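Local coordinates for protein GTP cyclohydrolase 1 type 2 homolog (Escherichia coli, Escherichia coli O157:H7, PDB 1NMO) that binds two metal ions in each subunit of a toroidal hexamer and may help degrade radiation-damaged nucleotides, at residues M1-L6 with D90-G95; A225-L230 with L236-I241. All coordinates share one frame; numbering follows the deposited sequence.

How the contacts relate
Both contacts are buried and lay a helix on the same five-stranded mixed sheet, their centres about 14 Å apart. Contact 1 sets the start of helix 3-13 against strand 92-95, next to the outermost strand 26-29; contact 2 sets helix 221-233 against strand 237-240, outermost at the opposite border of the sheet within the chain. Their chemistry differs accordingly. At the N-terminus two hydrogen bonds, from a tyrosine and an asparagine, do most of the joining, whereas the C-terminal helix and strand meet mainly through apolar contacts, with no hydrogen bond across. L6 bridges the two, its CD1 lying 3.5 Å from CD2 of L230, so both helices share one hydrophobic layer.

Contact 1 of 2, residues M1-L6 with D90-G95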
# COMPACT_ATOMS: atom_id res chain seq x y z
N MSE A 1 50.09 -4.51 -12.57
CA MSE A 1 50.16 -5.60 -13.60
C MSE A 1 49.71 -4.96 -14.91
O MSE A 1 48.94 -4.02 -14.90
CB MSE A 1 49.18 -6.70 -13.18
CG MSE A 1 49.27 -7.90 -14.02
SE MSE A 1 48.07 -9.35 -13.47
CE MSE A 1 48.53 -9.44 -11.53
N LYS A 2 50.19 -5.48 -16.04
CA LYS A 2 49.81 -4.92 -17.34
C LYS A 2 48.46 -5.42 -17.80
O LYS A 2 48.25 -6.62 -17.76
CB LYS A 2 50.83 -5.33 -18.43
CG LYS A 2 52.26 -4.78 -18.24
CD LYS A 2 53.07 -4.95 -19.57
CE LYS A 2 54.58 -4.78 -19.35
NZ LYS A 2 54.90 -3.39 -18.95
N ASN A 3 47.60 -4.55 -18.33
CA ASN A 3 46.31 -5.03 -18.76
C ASN A 3 46.37 -6.35 -19.54
O ASN A 3 45.50 -7.20 -19.38
CB ASN A 3 45.56 -3.97 -19.56
CG ASN A 3 46.43 -3.36 -20.67
OD1 ASN A 3 47.58 -3.71 -20.78
ND2 ASN A 3 45.88 -2.43 -21.44
N THR A 4 47.40 -6.58 -20.36
CA THR A 4 47.41 -7.83 -21.16
C THR A 4 47.84 -9.07 -20.36
O THR A 4 47.55 -10.20 -20.75
CB THR A 4 48.33 -7.68 -22.30
OG1 THR A 4 49.56 -7.16 -21.75
CG2 THR A 4 47.75 -6.73 -23.39
N GLU A 5 48.56 -8.83 -19.28
CA GLU A 5 49.03 -9.87 -18.38
C GLU A 5 47.83 -10.27 -17.60
O GLU A 5 47.58 -11.42 -17.48
CB GLU A 5 50.05 -9.31 -17.39
CG GLU A 5 51.44 -9.68 -17.77
CD GLU A 5 52.48 -8.66 -17.30
OE1 GLU A 5 52.32 -7.94 -16.27
OE2 GLU A 5 53.50 -8.60 -17.98
N LEU A 6 47.07 -9.32 -17.06
CA LEU A 6 45.89 -9.72 -16.31
C LEU A 6 44.90 -10.43 -17.25
O LEU A 6 44.17 -11.29 -16.82
CB LEU A 6 45.24 -8.52 -15.62
CG LEU A 6 43.82 -8.59 -15.00
CD1 LEU A 6 43.80 -9.69 -13.87
CD2 LEU A 6 43.41 -7.23 -14.42
N ASP A 90 40.04 5.94 -19.71
CA ASP A 90 41.08 4.92 -19.89
C ASP A 90 40.87 3.73 -19.02
O ASP A 90 41.82 3.15 -18.48
CB ASP A 90 42.46 5.46 -19.59
CG ASP A 90 42.82 6.61 -20.45
OD1 ASP A 90 42.72 6.45 -21.70
OD2 ASP A 90 43.20 7.69 -19.87
N ILE A 91 39.62 3.35 -18.85
CA ILE A 91 39.33 2.20 -18.03
C ILE A 91 39.28 0.94 -18.91
O ILE A 91 38.55 0.94 -19.89
CB ILE A 91 37.97 2.38 -17.34
CG1 ILE A 91 37.99 3.50 -16.32
CG2 ILE A 91 37.57 1.13 -16.63
CD1 ILE A 91 36.65 3.69 -15.61
N ASN A 92 40.07 -0.10 -18.61
CA ASN A 92 39.98 -1.41 -19.32
C ASN A 92 38.66 -2.22 -19.01
O ASN A 92 38.31 -2.42 -17.83
CB ASN A 92 41.15 -2.33 -18.90
CG ASN A 92 42.48 -1.74 -19.27
OD1 ASN A 92 43.03 -2.02 -20.33
ND2 ASN A 92 42.99 -0.84 -18.42
N LEU A 93 37.90 -2.67 -20.00
CA LEU A 93 36.75 -3.52 -19.61
C LEU A 93 37.10 -4.93 -20.03
O LEU A 93 37.46 -5.15 -21.20
CB LEU A 93 35.46 -3.20 -20.37
CG LEU A 93 34.33 -4.23 -20.19
CD1 LEU A 93 33.77 -4.02 -18.79
CD2 LEU A 93 33.18 -4.00 -21.18
N TYR A 94 37.01 -5.89 -19.10
CA TYR A 94 37.23 -7.30 -19.44
C TYR A 94 35.90 -7.91 -19.08
O TYR A 94 35.21 -7.38 -18.17
CB TYR A 94 38.26 -7.99 -18.52
CG TYR A 94 39.67 -7.39 -18.42
CD1 TYR A 94 39.89 -6.21 -17.77
CD2 TYR A 94 40.77 -8.06 -18.98
CE1 TYR A 94 41.19 -5.67 -17.64
CE2 TYR A 94 42.08 -7.53 -18.88
CZ TYR A 94 42.28 -6.35 -18.20
OH TYR A 94 43.58 -5.88 -18.01
N GLY A 95 35.53 -8.99 -19.79
CA GLY A 95 34.32 -9.79 -19.52
C GLY A 95 34.66 -11.28 -19.80
O GLY A 95 35.47 -11.57 -20.71
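Y94 holds its ring beside the backbone N, anti to the carbonyl carbon (chi1 -58°), which carries the phenol to the first turn of helix 3-13; N3 places its CG between backbone N and carbonyl carbon (chi1 49°), turning its amide to N92. The Y94 hydroxyl donates to the backbone O of N3, with OH and O 2.7 Å apart. It arrives in the carbonyl plane on a lone pair, and the acceptor lies at the edge of the ring, in its plane. The other bond of the contact runs from N3 ND2 to N92 OD1, 3.1 Å, fairly straight at 158°. The two amide planes stand almost perpendicular, yet OD1 lies in the plane of the N3 amide. L6 adds apolar packing, its CD2 4.0 Å from CZ of Y94. Tyrosine suits this place because it offers a donor at the end of a ring that can also pack against leucine. Asparagine at 92 can accept and donate at once: G31 N also bonds OD1, while ND2 reaches K32 O and D58 O. The tyrosine hydroxyl and the N92 amide are thus paired although buried, and the directional bonds probably fix how the helix start sits on the strand.

Contact 2 of 2, residues A225-L230 with L236-I241; sequences ALSEWL and LDVTFI
V238 pushes its two methyl groups against the helix at S227 and L230, and this is where the contact is tightest. CG1 comes 3.8 Å from CB of S227, and CG2 stands equally close, 3.8 Å, to CB of L230. With CG1 anti to the backbone N (chi1 -166°) and CG2 anti to the carbonyl carbon, each branch of the valine has its own partner on the helix. A beta-branched residue suits such a strand position, since both methyls sit close to the backbone and can pack directly on the helix. Serine is small enough to let the strand approach, the CA atoms of S227 and V238 being 5.9 Å apart; its buried OG is bonded to I223 O one turn back and to T40 OG1 on the neighbouring strand.

Packing is looser toward both ends. CD2 of L230 meets CD1 of L236 at 4.3 Å, but L6 and I10 of helix 3-13 also pack on L230, and M1 packs on L236, so the N-terminal region takes part at this end. At the other end F240 touches S227 only through CB, 4.0 Å from OG; its CG lies anti to the backbone N (chi1 167°), and the partly exposed ring leads away from this stretch of helix, to I223 and R224 in its preceding turn. On the far faces, E228 of the helix is exposed, and D237 and T239 of the strand, both partly exposed, point away from the helix.

The helix and strand segments run nearly antiparallel, at 162°, with axes 7.9 Å apart. Helix 221-233 and strand 237-240 form an alpha-beta hairpin, in which a short connection folds the last strand back along the helix and adds it beside strand 37-41 at the border of the five-stranded mixed sheet, which helices 3-13 and 221-233 pack against.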
# COMPACT_ATOMS: atom_id res chain seq x y z
N ALA A 225 33.43 -14.83 -6.76
CA ALA A 225 34.52 -15.74 -6.41
C ALA A 225 35.81 -15.34 -7.12
O ALA A 225 36.86 -15.31 -6.48
CB ALA A 225 34.15 -17.19 -6.78
N LEU A 226 35.74 -14.97 -8.40
CA LEU A 226 36.95 -14.63 -9.13
C LEU A 226 37.62 -13.40 -8.55
O LEU A 226 38.85 -13.30 -8.45
CB LEU A 226 36.60 -14.46 -10.63
CG LEU A 226 37.70 -13.87 -11.54
CD1 LEU A 226 38.82 -14.90 -11.75
CD2 LEU A 226 37.11 -13.47 -12.90
N SER A 227 36.80 -12.46 -8.10
CA SER A 227 37.36 -11.20 -7.52
C SER A 227 38.17 -11.50 -6.26
O SER A 227 39.19 -10.84 -6.01
CB SER A 227 36.24 -10.20 -7.17
OG SER A 227 35.45 -9.92 -8.31
N GLU A 228 37.73 -12.49 -5.47
CA GLU A 228 38.44 -12.88 -4.22
C GLU A 228 39.67 -13.64 -4.68
O GLU A 228 40.75 -13.45 -4.16
CB GLU A 228 37.56 -13.80 -3.37
CG GLU A 228 36.35 -13.06 -2.84
CD GLU A 228 35.24 -14.00 -2.34
OE1 GLU A 228 35.19 -15.20 -2.84
OE2 GLU A 228 34.42 -13.52 -1.46
N TRP A 229 39.51 -14.48 -5.68
CA TRP A 229 40.67 -15.20 -6.15
C TRP A 229 41.73 -14.19 -6.60
O TRP A 229 42.94 -14.39 -6.43
CB TRP A 229 40.32 -16.06 -7.37
CG TRP A 229 41.45 -16.90 -7.87
CD1 TRP A 229 41.85 -18.14 -7.39
CD2 TRP A 229 42.37 -16.58 -8.94
NE1 TRP A 229 42.96 -18.60 -8.11
CE2 TRP A 229 43.30 -17.66 -9.05
CE3 TRP A 229 42.52 -15.48 -9.80
CZ2 TRP A 229 44.34 -17.66 -10.00
CZ3 TRP A 229 43.56 -15.47 -10.76
CH2 TRP A 229 44.46 -16.56 -10.84
N LEU A 230 41.32 -13.08 -7.22
CA LEU A 230 42.40 -12.16 -7.64
C LEU A 230 42.99 -11.49 -6.39
O LEU A 230 44.18 -11.29 -6.31
CB LEU A 230 41.87 -11.11 -8.62
CG LEU A 230 41.54 -11.59 -10.03
CD1 LEU A 230 40.49 -10.63 -10.50
CD2 LEU A 230 42.80 -11.51 -11.00
N LEU A 236 46.66 -6.78 -6.67
CA LEU A 236 45.62 -5.93 -7.23
C LEU A 236 44.60 -5.65 -6.17
O LEU A 236 44.36 -6.49 -5.33
CB LEU A 236 44.93 -6.64 -8.38
CG LEU A 236 45.77 -6.94 -9.61
CD1 LEU A 236 44.94 -7.81 -10.53
CD2 LEU A 236 46.26 -5.63 -10.29
N ASP A 237 43.96 -4.49 -6.20
CA ASP A 237 42.92 -4.19 -5.25
C ASP A 237 41.56 -4.44 -6.01
O ASP A 237 41.13 -3.55 -6.76
CB ASP A 237 43.07 -2.72 -4.81
CG ASP A 237 41.87 -2.22 -4.01
OD1 ASP A 237 41.27 -3.06 -3.31
OD2 ASP A 237 41.53 -0.99 -4.02
N VAL A 238 40.89 -5.58 -5.81
CA VAL A 238 39.65 -5.86 -6.51
C VAL A 238 38.42 -5.75 -5.63
O VAL A 238 38.38 -6.36 -4.55
CB VAL A 238 39.70 -7.26 -7.13
CG1 VAL A 238 38.57 -7.42 -8.13
CG2 VAL A 238 41.06 -7.45 -7.86
N THR A 239 37.41 -4.97 -6.05
CA THR A 239 36.20 -4.77 -5.25
C THR A 239 34.96 -5.18 -6.05
O THR A 239 34.61 -4.53 -7.01
CB THR A 239 36.03 -3.26 -4.87
OG1 THR A 239 37.20 -2.79 -4.18
CG2 THR A 239 34.84 -3.04 -3.92
N PHE A 240 34.29 -6.25 -5.65
CA PHE A 240 33.06 -6.70 -6.30
C PHE A 240 31.84 -5.87 -5.87
O PHE A 240 31.55 -5.80 -4.67
CB PHE A 240 32.77 -8.16 -5.94
CG PHE A 240 31.38 -8.61 -6.30
CD1 PHE A 240 30.91 -8.50 -7.59
CD2 PHE A 240 30.52 -9.13 -5.33
CE1 PHE A 240 29.60 -8.88 -7.91
CE2 PHE A 240 29.20 -9.51 -5.67
CZ PHE A 240 28.76 -9.38 -6.95
N ILE A 241 31.14 -5.23 -6.82
CA ILE A 241 29.93 -4.43 -6.53
C ILE A 241 28.66 -5.11 -7.04
O ILE A 241 28.55 -5.38 -8.26
CB ILE A 241 30.02 -3.05 -7.18
CG1 ILE A 241 31.27 -2.37 -6.68
CG2 ILE A 241 28.80 -2.17 -6.75
CD1 ILE A 241 31.31 -0.87 -6.99